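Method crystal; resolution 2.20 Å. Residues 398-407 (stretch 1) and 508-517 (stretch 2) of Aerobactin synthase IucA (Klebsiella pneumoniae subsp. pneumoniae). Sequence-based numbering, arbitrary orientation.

Stretch 1 (398-407) AHAWVDAYCH
Stretch 2 508-517: NLMARVRTLL

Both stretches are α-helical throughout, and each helix extends beyond the stretch at both ends. Phi and psi stay near -65° and -40°, with psi relaxing to -20° at M510. In 398-407 the i+4 backbone bonds are regular, from V402 N to A398 O (3.0 Å) through H407 N to D403 O (3.2 Å). The first turn of 508-517 is looser: R512 N lies 3.3 Å from N508 O and 3.2 Å from L509 O, both weak bonds, whereas L517 N to V513 O closes to 2.8 Å. The helices run in broadly the same direction, with a crossing angle of -34° and a closest axial approach of 9.8 Å. The register pairs H399 with L509 (CA to CA 7.3 Å), D403 with R512 (CA to CA 7.2 Å) and C406 with V513 (CA to CA 6.8 Å). Together the two stretches bury 523 Å².

The apolar seam is built from V402, C406, V513 and L516, whose compact or branched side chains fill the space between the helices. V402 (chi1 t) points toward the partner helix, its CG1 4.1 Å from V513 CG2 and its CG2 4.5 Å from L509 CD2. V513, also t, turns CG2 to within 4.0 Å of C406 SG as well. C406 (m) is compact enough to sit where the paired CA atoms come nearest, and its CB packs 3.7 Å from L516 CD1. L516 (chi1 m, chi2 t) points toward stretch 1; its CD1 also lies 3.9 Å from D403 OD1, and its CD2 lies 4.1 Å from NE2 of the exposed H407 (chi1 m, chi2 118°).

Beside this seam lies a polar cluster around R512. Its side chain is nearly extended (chi1 m, chi2 t, chi3 t, chi4 -96°), long enough to span the gap and carry its charge to the partly exposed margin. NH1 forms a salt bridge with D403 OD2 at 3.0 Å; D403 (chi1 m, chi2 -16°) starts sideways but brings its carboxylate nearer. The guanidinium also has H399 CB over one face, and R512 NE lies over a face of the H399 ring. H399 ND1 is 3.0 Å from R512 NH2. With chi1 m and chi2 165°, H399 serves two environments: its ring edge meets L509, CD2 to CD2 at 3.5 Å, while NE2 is hydrogen-bonded elsewhere in the structure. L509 (m, t) is buried, an apt place for a flexible hydrocarbon whose end bends nearer than its CA-to-CB bond suggests.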

# COMPACT_ATOMS: atom_id res chain seq x y z
N ALA A 398 26.83 14.84 7.00
CA ALA A 398 26.98 15.82 5.93
C ALA A 398 28.12 15.42 5.00
O ALA A 398 27.99 15.48 3.77
CB ALA A 398 27.23 17.20 6.50
N HIS A 399 29.24 15.02 5.58
CA HIS A 399 30.38 14.55 4.81
C HIS A 399 30.03 13.30 4.01
O HIS A 399 30.35 13.19 2.83
CB HIS A 399 31.57 14.26 5.73
CG HIS A 399 32.15 15.49 6.36
ND1 HIS A 399 33.01 15.43 7.43
CD2 HIS A 399 32.01 16.80 6.06
CE1 HIS A 399 33.37 16.66 7.77
NE2 HIS A 399 32.77 17.51 6.96
N ALA A 400 29.37 12.35 4.68
CA ALA A 400 28.94 11.12 4.03
C ALA A 400 28.01 11.39 2.86
O ALA A 400 28.12 10.76 1.81
CB ALA A 400 28.25 10.22 5.04
N TRP A 401 27.09 12.34 3.03
CA TRP A 401 26.14 12.68 1.98
C TRP A 401 26.88 13.32 0.80
O TRP A 401 26.61 13.00 -0.36
CB TRP A 401 25.06 13.62 2.52
CG TRP A 401 23.83 13.69 1.65
CD1 TRP A 401 22.64 13.06 1.87
CD2 TRP A 401 23.68 14.41 0.42
NE1 TRP A 401 21.76 13.35 0.85
CE2 TRP A 401 22.37 14.18 -0.05
CE3 TRP A 401 24.52 15.24 -0.32
CZ2 TRP A 401 21.89 14.74 -1.23
CZ3 TRP A 401 24.04 15.80 -1.49
CH2 TRP A 401 22.74 15.55 -1.93
N VAL A 402 27.81 14.23 1.10
CA VAL A 402 28.58 14.91 0.06
C VAL A 402 29.51 13.96 -0.69
O VAL A 402 29.66 14.07 -1.91
CB VAL A 402 29.41 16.07 0.65
CG1 VAL A 402 30.40 16.61 -0.39
CG2 VAL A 402 28.50 17.18 1.14
N ASP A 403 30.15 13.06 0.04
CA ASP A 403 31.04 12.08 -0.59
C ASP A 403 30.27 11.16 -1.53
O ASP A 403 30.72 10.88 -2.64
CB ASP A 403 31.76 11.25 0.47
CG ASP A 403 32.70 12.08 1.32
OD1 ASP A 403 33.02 13.22 0.91
OD2 ASP A 403 33.12 11.59 2.39
N ALA A 404 29.11 10.70 -1.09
CA ALA A 404 28.27 9.82 -1.90
C ALA A 404 27.71 10.56 -3.11
O ALA A 404 27.48 9.95 -4.15
CB ALA A 404 27.14 9.25 -1.06
N TYR A 405 27.48 11.86 -2.95
CA TYR A 405 27.01 12.69 -4.05
C TYR A 405 28.05 12.74 -5.16
O TYR A 405 27.72 12.66 -6.34
CB TYR A 405 26.68 14.10 -3.55
CG TYR A 405 26.46 15.11 -4.66
CD1 TYR A 405 25.21 15.28 -5.23
CD2 TYR A 405 27.50 15.91 -5.12
CE1 TYR A 405 25.00 16.21 -6.23
CE2 TYR A 405 27.30 16.84 -6.12
CZ TYR A 405 26.05 16.99 -6.68
OH TYR A 405 25.84 17.92 -7.68
N CYS A 406 29.31 12.86 -4.77
CA CYS A 406 30.41 12.88 -5.73
C CYS A 406 30.52 11.56 -6.49
O CYS A 406 30.67 11.55 -7.71
CB CYS A 406 31.73 13.18 -5.02
SG CYS A 406 31.80 14.81 -4.26
N HIS A 407 30.45 10.45 -5.76
CA HIS A 407 30.60 9.13 -6.35
C HIS A 407 29.42 8.73 -7.22
O HIS A 407 29.59 8.07 -8.24
CB HIS A 407 30.80 8.08 -5.25
CG HIS A 407 32.14 8.11 -4.60
ND1 HIS A 407 32.32 8.37 -3.26
CD2 HIS A 407 33.38 7.90 -5.11
CE1 HIS A 407 33.61 8.33 -2.97
NE2 HIS A 407 34.27 8.05 -4.07
N ASN A 508 35.49 23.81 3.73
CA ASN A 508 35.85 22.44 4.08
C ASN A 508 35.15 21.43 3.17
O ASN A 508 35.75 20.46 2.73
CB ASN A 508 35.51 22.15 5.54
CG ASN A 508 36.44 22.84 6.51
OD1 ASN A 508 37.53 23.29 6.14
ND2 ASN A 508 36.03 22.91 7.77
N LEU A 509 33.87 21.66 2.90
CA LEU A 509 33.09 20.74 2.09
C LEU A 509 33.57 20.75 0.65
O LEU A 509 33.58 19.72 -0.02
CB LEU A 509 31.60 21.07 2.17
CG LEU A 509 30.99 20.93 3.57
CD1 LEU A 509 29.57 21.50 3.61
CD2 LEU A 509 31.00 19.48 4.04
N MET A 510 33.97 21.93 0.17
CA MET A 510 34.51 22.05 -1.19
C MET A 510 35.89 21.38 -1.28
O MET A 510 36.34 21.04 -2.38
CB MET A 510 34.60 23.51 -1.61
CG MET A 510 33.25 24.14 -1.93
SD MET A 510 33.35 25.78 -2.68
CE MET A 510 33.82 26.79 -1.28
N ALA A 511 36.55 21.20 -0.14
CA ALA A 511 37.83 20.51 -0.12
C ALA A 511 37.63 19.02 -0.34
O ALA A 511 38.44 18.37 -1.01
CB ALA A 511 38.56 20.77 1.20
N ARG A 512 36.55 18.48 0.21
CA ARG A 512 36.20 17.07 0.01
C ARG A 512 35.94 16.78 -1.46
O ARG A 512 36.41 15.79 -2.00
CB ARG A 512 34.96 16.69 0.82
CG ARG A 512 35.21 16.55 2.30
CD ARG A 512 34.09 15.79 2.99
NE ARG A 512 34.46 15.42 4.35
CZ ARG A 512 34.96 14.24 4.71
NH1 ARG A 512 35.16 13.28 3.81
NH2 ARG A 512 35.27 14.02 5.98
N VAL A 513 35.16 17.65 -2.09
CA VAL A 513 34.83 17.50 -3.50
C VAL A 513 36.10 17.50 -4.35
O VAL A 513 36.24 16.68 -5.25
CB VAL A 513 33.89 18.62 -3.97
CG1 VAL A 513 33.58 18.46 -5.45
CG2 VAL A 513 32.60 18.61 -3.15
N ARG A 514 37.01 18.42 -4.04
CA ARG A 514 38.26 18.54 -4.78
C ARG A 514 39.05 17.24 -4.72
O ARG A 514 39.54 16.75 -5.74
CB ARG A 514 39.10 19.69 -4.23
CG ARG A 514 40.41 19.91 -4.98
CD ARG A 514 41.23 21.02 -4.33
NE ARG A 514 41.46 20.77 -2.91
CZ ARG A 514 41.87 21.69 -2.05
NH1 ARG A 514 42.10 22.93 -2.45
NH2 ARG A 514 42.04 21.36 -0.77
N THR A 515 39.17 16.69 -3.52
CA THR A 515 39.87 15.42 -3.30
C THR A 515 39.34 14.33 -4.21
O THR A 515 40.10 13.63 -4.88
CB THR A 515 39.75 14.94 -1.84
OG1 THR A 515 40.28 15.94 -0.96
CG2 THR A 515 40.51 13.63 -1.63
N LEU A 516 38.02 14.18 -4.24
CA LEU A 516 37.38 13.13 -5.02
C LEU A 516 37.42 13.45 -6.51
O LEU A 516 37.52 12.54 -7.34
CB LEU A 516 35.95 12.93 -4.54
CG LEU A 516 35.84 12.49 -3.07
CD1 LEU A 516 34.39 12.39 -2.64
CD2 LEU A 516 36.56 11.17 -2.83
N LEU A 517 37.34 14.73 -6.86
CA LEU A 517 37.45 15.14 -8.26
C LEU A 517 38.86 14.87 -8.78
O LEU A 517 39.06 14.59 -9.96
CB LEU A 517 37.11 16.62 -8.43
CG LEU A 517 35.64 17.06 -8.34
CD1 LEU A 517 35.52 18.57 -8.45
CD2 LEU A 517 34.79 16.38 -9.40